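Local coordinates for protein protease (Helicobacter pylori, PDB 5EUF) that probably acts as a zinc-dependent M16-family protease that cleaves the cytoplasmic domain of human junctional adhesion molecule A, compromising the gastric epithelial barrier, at residues A84-F88 against D89-Y93; E126-V129 against V130-R134; G166-D169 against D170-W174. One frame throughout, in Å; residues are numbered along the deposited sequence.

Contact 1: A84-F88 against D89-Y93; sequences ASTSF and DITRY
S85 pairs with R92, and T86 with T91, at the tip of the beta hairpin formed by strands 81-86 and 91-98, where the chain turns back through S87 to I90. S85 and R92 form the antiparallel hydrogen-bonded pair: S85 N to R92 O is 3.0 Å and R92 N to S85 O is 2.9 Å. On the face carrying T86, T91, A84 and Y93, the two threonines lie side by side, with T86 CG2 against T91 CG2 at 3.6 Å. Next along, A84 CB meets Y93 CD1 obliquely at 3.5 Å. This face looks toward the HxxEH helix 51-58 of the M16 peptidases; T86 OG1 is hydrogen-bonded to E56 OE1, the probable proton acceptor, and A84 also touches E56. Across the turn, I90 O is gripped twice. S87 N reaches it at 3.1 Å, tilted 27° from the carbonyl plane; S87 OG, set between the backbone N and carbonyl carbon by chi1 of 59°, approaches a lone pair in that plane at 3.2 Å. R92 points to the other face, extended from CG to NE, and makes salt bridges to D34 and E32 of strand 30-37.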
loop_
_atom_site.group_PDB
_atom_site.type_symbol
_atom_site.label_atom_id
_atom_site.label_comp_id
_atom_site.label_asym_id
_atom_site.label_seq_id
_atom_site.Cartn_x
_atom_site.Cartn_y
_atom_site.Cartn_z
ATOM N N ALA B 84 -17.469 22.196 -1.198
ATOM C CA ALA B 84 -16.438 21.560 -0.390
ATOM C C ALA B 84 -15.581 20.659 -1.264
ATOM O O ALA B 84 -16.036 20.168 -2.296
ATOM C CB ALA B 84 -17.062 20.768 0.744
ATOM N N SER B 85 -14.338 20.442 -0.848
ATOM C CA SER B 85 -13.439 19.564 -1.585
ATOM C C SER B 85 -12.368 18.979 -0.679
ATOM O O SER B 85 -11.829 19.664 0.190
ATOM C CB SER B 85 -12.775 20.315 -2.738
ATOM O OG SER B 85 -11.696 21.103 -2.270
ATOM N N THR B 86 -12.068 17.705 -0.891
ATOM C CA THR B 86 -10.974 17.052 -0.189
ATOM C C THR B 86 -9.919 16.607 -1.193
ATOM O O THR B 86 -10.243 16.045 -2.239
ATOM C CB THR B 86 -11.462 15.840 0.622
ATOM O OG1 THR B 86 -12.120 14.914 -0.251
ATOM C CG2 THR B 86 -12.438 16.279 1.696
ATOM N N SER B 87 -8.658 16.875 -0.884
ATOM C CA SER B 87 -7.571 16.420 -1.736
ATOM C C SER B 87 -6.617 15.549 -0.937
ATOM O O SER B 87 -6.972 15.031 0.122
ATOM C CB SER B 87 -6.829 17.605 -2.356
ATOM O OG SER B 87 -6.295 18.453 -1.355
ATOM N N PHE B 88 -5.403 15.392 -1.448
ATOM C CA PHE B 88 -4.397 14.583 -0.781
ATOM C C PHE B 88 -3.988 15.168 0.567
ATOM O O PHE B 88 -3.732 14.431 1.520
ATOM C CB PHE B 88 -3.162 14.439 -1.669
ATOM C CG PHE B 88 -3.388 13.601 -2.891
ATOM C CD1 PHE B 88 -3.905 14.161 -4.045
ATOM C CD2 PHE B 88 -3.072 12.251 -2.886
ATOM C CE1 PHE B 88 -4.109 13.389 -5.173
ATOM C CE2 PHE B 88 -3.273 11.475 -4.012
ATOM C CZ PHE B 88 -3.791 12.044 -5.155
ATOM N N ASP B 89 -3.938 16.495 0.644
ATOM C CA ASP B 89 -3.310 17.164 1.778
ATOM C C ASP B 89 -4.254 18.038 2.596
ATOM O O ASP B 89 -4.042 18.235 3.792
ATOM C CB ASP B 89 -2.142 18.021 1.285
ATOM C CG ASP B 89 -1.164 17.234 0.440
ATOM O OD1 ASP B 89 -0.920 16.053 0.758
ATOM O OD2 ASP B 89 -0.637 17.796 -0.543
ATOM N N ILE B 90 -5.290 18.559 1.953
ATOM C CA ILE B 90 -6.133 19.569 2.581
ATOM C C ILE B 90 -7.623 19.313 2.357
ATOM O O ILE B 90 -8.047 18.968 1.254
ATOM C CB ILE B 90 -5.759 20.982 2.059
ATOM C CG1 ILE B 90 -6.777 22.030 2.512
ATOM C CG2 ILE B 90 -5.644 20.984 0.541
ATOM C CD1 ILE B 90 -6.586 23.381 1.849
ATOM N N THR B 91 -8.406 19.454 3.423
ATOM C CA THR B 91 -9.864 19.464 3.326
ATOM C C THR B 91 -10.357 20.907 3.416
ATOM O O THR B 91 -9.972 21.641 4.327
ATOM C CB THR B 91 -10.524 18.622 4.434
ATOM O OG1 THR B 91 -10.122 17.253 4.303
ATOM C CG2 THR B 91 -12.036 18.707 4.333
ATOM N N ARG B 92 -11.211 21.311 2.479
ATOM C CA ARG B 92 -11.563 22.723 2.346
ATOM C C ARG B 92 -13.059 22.980 2.163
ATOM O O ARG B 92 -13.694 22.424 1.268
ATOM C CB ARG B 92 -10.787 23.323 1.173
ATOM C CG ARG B 92 -11.132 24.759 0.835
ATOM C CD ARG B 92 -10.149 25.293 -0.193
ATOM N NE ARG B 92 -10.447 26.661 -0.601
ATOM C CZ ARG B 92 -11.125 26.983 -1.698
ATOM N NH1 ARG B 92 -11.344 28.258 -1.990
ATOM N NH2 ARG B 92 -11.579 26.032 -2.503
ATOM N N TYR B 93 -13.608 23.841 3.018
ATOM C CA TYR B 93 -15.004 24.261 2.925
ATOM C C TYR B 93 -15.078 25.775 2.740
ATOM O O TYR B 93 -14.281 26.508 3.327
ATOM C CB TYR B 93 -15.786 23.860 4.180
ATOM C CG TYR B 93 -15.693 22.400 4.567
ATOM C CD1 TYR B 93 -16.632 21.480 4.117
ATOM C CD2 TYR B 93 -14.679 21.946 5.403
ATOM C CE1 TYR B 93 -16.556 20.146 4.473
ATOM C CE2 TYR B 93 -14.595 20.613 5.767
ATOM C CZ TYR B 93 -15.536 19.716 5.299
ATOM O OH TYR B 93 -15.456 18.390 5.659
#

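Contact 2: E126-V129 against V130-R134; sequences ERQV and VAEER. With ZN (zinc ion), chain G.
E126 O, R127 O, Q128 O and V129 O accept in turn from V130 N, A131 N, E132 N and E133 N, four successive alpha-helical bonds running up the middle of helix 120-139. The first spans 3.1 Å from V130 N to E126 O and is fairly straight, whereas the second is more bent, 133° at the hydrogen, with A131 N 2.8 Å from R127 O. Side chains lean back over the carbonyls of the preceding turn. V130 has CG1 between its own backbone N and carbonyl carbon, chi1 75°, which brings that methyl over R127 O. A131 CB sits 3.3 Å from both R127 O and Q128 O. The chain of E132 bends at its second torsion, and its CG lies against Q128 O. E133, by contrast, is extended: with CG anti to the backbone N (chi1 -174°) and the chain stretched out beyond it, the carboxylate is carried away from the helix to the zinc ion. OE2 of E133 binds the zinc at 2.1 Å while its OE1 stays 3.0 Å off, so one oxygen does the work. This is the distal glutamate of the M16 zinc site, delivered by a helix separate from the HxxEH helix 51-58; H53 NE2 binds the same ion, and H57, a probable further ligand, touches the side chain of E133. Two turns earlier, E126 faces the same helix, touching M54 and H57, and its OE1 makes a salt bridge with K61. V130 packs on H53, on I171 of helix 168-172 and on W174, and one turn beyond V130, R134 forms a salt bridge with D139 and a cation-pi contact with F148.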
loop_
_atom_site.group_PDB
_atom_site.type_symbol
_atom_site.label_atom_id
_atom_site.label_comp_id
_atom_site.label_asym_id
_atom_site.label_seq_id
_atom_site.Cartn_x
_atom_site.Cartn_y
_atom_site.Cartn_z
ATOM N N GLU B 126 -25.091 7.216 4.002
ATOM C CA GLU B 126 -24.152 8.058 3.273
ATOM C C GLU B 126 -22.992 7.242 2.710
ATOM O O GLU B 126 -22.429 7.589 1.673
ATOM C CB GLU B 126 -23.624 9.180 4.170
ATOM C CG GLU B 126 -22.903 10.295 3.419
ATOM C CD GLU B 126 -23.816 11.062 2.472
ATOM O OE1 GLU B 126 -25.046 11.094 2.704
ATOM O OE2 GLU B 126 -23.300 11.639 1.491
ATOM N N ARG B 127 -22.642 6.156 3.393
ATOM C CA ARG B 127 -21.566 5.289 2.930
ATOM C C ARG B 127 -21.931 4.630 1.606
ATOM O O ARG B 127 -21.080 4.446 0.736
ATOM C CB ARG B 127 -21.238 4.219 3.969
ATOM C CG ARG B 127 -20.148 3.261 3.519
ATOM C CD ARG B 127 -19.762 2.293 4.616
ATOM N NE ARG B 127 -20.844 1.376 4.952
ATOM C CZ ARG B 127 -20.758 0.446 5.896
ATOM N NH1 ARG B 127 -19.637 0.314 6.592
ATOM N NH2 ARG B 127 -21.789 -0.351 6.143
ATOM N N GLN B 128 -23.203 4.274 1.460
ATOM C CA GLN B 128 -23.686 3.694 0.214
ATOM C C GLN B 128 -23.564 4.697 -0.923
ATOM O O GLN B 128 -23.312 4.320 -2.066
ATOM C CB GLN B 128 -25.132 3.225 0.358
ATOM C CG GLN B 128 -25.267 1.892 1.065
ATOM C CD GLN B 128 -24.503 0.791 0.360
ATOM O OE1 GLN B 128 -24.457 0.740 -0.870
ATOM N NE2 GLN B 128 -23.890 -0.095 1.136
ATOM N N VAL B 129 -23.736 5.974 -0.599
ATOM C CA VAL B 129 -23.603 7.039 -1.584
ATOM C C VAL B 129 -22.161 7.140 -2.068
ATOM O O VAL B 129 -21.901 7.160 -3.271
ATOM C CB VAL B 129 -24.048 8.404 -1.017
ATOM C CG1 VAL B 129 -23.822 9.508 -2.040
ATOM C CG2 VAL B 129 -25.506 8.354 -0.589
ATOM N N VAL B 130 -21.223 7.191 -1.127
ATOM C CA VAL B 130 -19.813 7.305 -1.477
ATOM C C VAL B 130 -19.317 5.985 -2.068
ATOM O O VAL B 130 -18.284 5.944 -2.735
ATOM C CB VAL B 130 -18.952 7.711 -0.258
ATOM C CG1 VAL B 130 -18.774 6.545 0.690
ATOM C CG2 VAL B 130 -17.601 8.239 -0.711
ATOM N N ALA B 131 -20.063 4.911 -1.832
ATOM C CA ALA B 131 -19.784 3.642 -2.489
ATOM C C ALA B 131 -20.158 3.741 -3.964
ATOM O O ALA B 131 -19.463 3.201 -4.826
ATOM C CB ALA B 131 -20.537 2.507 -1.818
ATOM N N GLU B 132 -21.258 4.436 -4.247
ATOM C CA GLU B 132 -21.666 4.697 -5.625
ATOM C C GLU B 132 -20.653 5.612 -6.301
ATOM O O GLU B 132 -20.279 5.397 -7.454
ATOM C CB GLU B 132 -23.059 5.329 -5.685
ATOM C CG GLU B 132 -24.161 4.512 -5.034
ATOM C CD GLU B 132 -24.290 3.125 -5.624
ATOM O OE1 GLU B 132 -24.570 3.014 -6.836
ATOM O OE2 GLU B 132 -24.109 2.145 -4.870
ATOM N N GLU B 133 -20.214 6.631 -5.566
ATOM C CA GLU B 133 -19.250 7.603 -6.075
ATOM C C GLU B 133 -17.943 6.917 -6.458
ATOM O O GLU B 133 -17.235 7.364 -7.360
ATOM C CB GLU B 133 -18.995 8.701 -5.035
ATOM C CG GLU B 133 -18.114 9.849 -5.524
ATOM C CD GLU B 133 -17.939 10.944 -4.481
ATOM O OE1 GLU B 133 -18.753 11.009 -3.535
ATOM O OE2 GLU B 133 -16.982 11.740 -4.608
ATOM N N ARG B 134 -17.635 5.823 -5.769
ATOM C CA ARG B 134 -16.441 5.043 -6.068
ATOM C C ARG B 134 -16.621 4.216 -7.337
ATOM O O ARG B 134 -15.766 4.237 -8.221
ATOM C CB ARG B 134 -16.085 4.134 -4.890
ATOM C CG ARG B 134 -15.115 3.009 -5.233
ATOM C CD ARG B 134 -13.673 3.476 -5.349
ATOM N NE ARG B 134 -12.862 2.490 -6.062
ATOM C CZ ARG B 134 -11.533 2.470 -6.075
ATOM N NH1 ARG B 134 -10.845 3.380 -5.398
ATOM N NH2 ARG B 134 -10.890 1.533 -6.759
HETATM ZN ZN ZN G . -17.040 13.517 -3.428
#

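Contact 3: G166-D169 against D170-W174; sequences GFMD and DIQNW
F167 occupies the N-cap position of the short helix 168-172, and its carbonyl takes the first bond: I171 N donates to F167 O over 3.0 Å, almost straight. The second bond runs from Q172 N to M168 O, 2.8 Å. Beside it run the side chains of M168, a selenomethionine, and Q172, pointing the same way, with SE of M168 4.0 Å from OE1 of Q172. The helix ends at N173, the first residue to leave helical backbone angles, and here the side chain adds to the backbone bonds. N173 ND2 reaches back to D169 O at 2.7 Å with the acceptor only 5° out of the amide plane, while N173 N makes just a weak bond to the same oxygen and a second backbone bond to D170 O. With chi1 at -77°, the amide of N173 folds beside its own backbone N, which brings ND2 back to D169 O. At the other end, F167 and D170 also lie side by side. D170 OD2 sits at the edge of the phenyl ring, 4.0 Å from CD2 of F167, and the ring and carboxylate planes are 71° apart. That oxygen accepts from S49 OG and G47 N, so the carboxylate ties the helix start to the loop leading into the HxxEH helix 51-58. The W174 indole lies against the helix, with I171 CA over the centre of one face, and its side chain touches I51 and M54. The outer side meets the second subunit, whose Y157 stacks on the F167 ring and whose Y228 packs on D170 and N173.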
loop_
_atom_site.group_PDB
_atom_site.type_symbol
_atom_site.label_atom_id
_atom_site.label_comp_id
_atom_site.label_asym_id
_atom_site.label_seq_id
_atom_site.Cartn_x
_atom_site.Cartn_y
_atom_site.Cartn_z
ATOM N N GLY B 166 -10.165 6.432 -2.043
ATOM C CA GLY B 166 -9.879 5.236 -1.273
ATOM C C GLY B 166 -10.208 3.945 -1.997
ATOM O O GLY B 166 -10.716 3.957 -3.116
ATOM N N PHE B 167 -9.911 2.822 -1.352
ATOM C CA PHE B 167 -10.219 1.509 -1.906
ATOM C C PHE B 167 -11.647 1.100 -1.565
ATOM O O PHE B 167 -12.156 1.448 -0.500
ATOM C CB PHE B 167 -9.226 0.466 -1.391
ATOM C CG PHE B 167 -7.828 0.674 -1.887
ATOM C CD1 PHE B 167 -7.446 0.199 -3.130
ATOM C CD2 PHE B 167 -6.900 1.356 -1.120
ATOM C CE1 PHE B 167 -6.159 0.394 -3.598
ATOM C CE2 PHE B 167 -5.611 1.554 -1.581
ATOM C CZ PHE B 167 -5.240 1.071 -2.822
HETATM N N MSE B 168 -12.290 0.366 -2.470
HETATM C CA MSE B 168 -13.687 -0.007 -2.285
HETATM C C MSE B 168 -13.899 -0.800 -0.998
HETATM O O MSE B 168 -14.823 -0.516 -0.236
HETATM C CB MSE B 168 -14.201 -0.812 -3.481
HETATM C CG MSE B 168 -15.628 -1.319 -3.303
HETATM SE SE MSE B 168 -16.970 0.103 -3.315
HETATM C CE MSE B 168 -17.242 0.218 -5.243
ATOM N N ASP B 169 -13.040 -1.786 -0.752
ATOM C CA ASP B 169 -13.173 -2.615 0.441
ATOM C C ASP B 169 -12.906 -1.816 1.715
ATOM O O ASP B 169 -13.419 -2.152 2.781
ATOM C CB ASP B 169 -12.239 -3.824 0.372
ATOM C CG ASP B 169 -12.790 -4.936 -0.499
ATOM O OD1 ASP B 169 -14.020 -4.975 -0.708
ATOM O OD2 ASP B 169 -11.993 -5.774 -0.969
ATOM N N ASP B 170 -12.104 -0.764 1.605
ATOM C CA ASP B 170 -11.911 0.140 2.731
ATOM C C ASP B 170 -13.227 0.826 3.048
ATOM O O ASP B 170 -13.705 0.786 4.183
ATOM C CB ASP B 170 -10.827 1.172 2.430
ATOM C CG ASP B 170 -9.438 0.605 2.572
ATOM O OD1 ASP B 170 -9.324 -0.632 2.685
ATOM O OD2 ASP B 170 -8.463 1.385 2.572
ATOM N N ILE B 171 -13.805 1.445 2.021
ATOM C CA ILE B 171 -15.109 2.087 2.111
ATOM C C ILE B 171 -16.149 1.131 2.672
ATOM O O ILE B 171 -16.949 1.494 3.531
ATOM C CB ILE B 171 -15.585 2.587 0.730
ATOM C CG1 ILE B 171 -14.613 3.626 0.168
ATOM C CG2 ILE B 171 -16.993 3.155 0.821
ATOM C CD1 ILE B 171 -14.972 4.114 -1.217
ATOM N N GLN B 172 -16.116 -0.104 2.190
ATOM C CA GLN B 172 -17.107 -1.099 2.566
ATOM C C GLN B 172 -16.950 -1.549 4.016
ATOM O O GLN B 172 -17.902 -2.035 4.624
ATOM C CB GLN B 172 -17.018 -2.304 1.629
ATOM C CG GLN B 172 -18.346 -2.997 1.396
ATOM C CD GLN B 172 -19.338 -2.109 0.677
ATOM O OE1 GLN B 172 -18.953 -1.220 -0.083
ATOM N NE2 GLN B 172 -20.625 -2.340 0.916
ATOM N N ASN B 173 -15.756 -1.381 4.573
ATOM C CA ASN B 173 -15.482 -1.870 5.921
ATOM C C ASN B 173 -15.286 -0.774 6.963
ATOM O O ASN B 173 -14.783 -1.035 8.058
ATOM C CB ASN B 173 -14.253 -2.778 5.905
ATOM C CG ASN B 173 -14.559 -4.157 5.364
ATOM O OD1 ASN B 173 -14.910 -5.064 6.119
ATOM N ND2 ASN B 173 -14.432 -4.323 4.052
ATOM N N TRP B 174 -15.680 0.448 6.624
ATOM C CA TRP B 174 -15.656 1.542 7.587
ATOM C C TRP B 174 -16.565 1.229 8.765
ATOM O O TRP B 174 -17.549 0.505 8.624
ATOM C CB TRP B 174 -16.098 2.857 6.942
ATOM C CG TRP B 174 -15.113 3.459 5.989
ATOM C CD1 TRP B 174 -13.763 3.268 5.967
ATOM C CD2 TRP B 174 -15.410 4.356 4.913
ATOM N NE1 TRP B 174 -13.198 3.991 4.943
ATOM C CE2 TRP B 174 -14.190 4.668 4.281
ATOM C CE3 TRP B 174 -16.590 4.926 4.423
ATOM C CZ2 TRP B 174 -14.115 5.525 3.184
ATOM C CZ3 TRP B 174 -16.513 5.777 3.335
ATOM C CH2 TRP B 174 -15.285 6.068 2.728
#

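In the fold
Going along the chain from the N terminus, the three contacts follow in series; none nests in or crosses another, and each is local. Contact 1 closes the turn between strand 81-86, an outermost strand of the six-stranded sheet, and strand 91-98. Contact 2 is continuous helix and closes no loop. Contact 3 spans the short helix 168-172 and the turn out of it. Contacts 1 and 2 do not touch, their centres about 18 Å apart, but they flank the zinc site and both meet helix 51-58. Contacts 2 and 3, with centres about 10 Å apart, do touch: R127 packs on I171 and R134 on M168, joining helix 120-139 to a helix that also borders the second subunit.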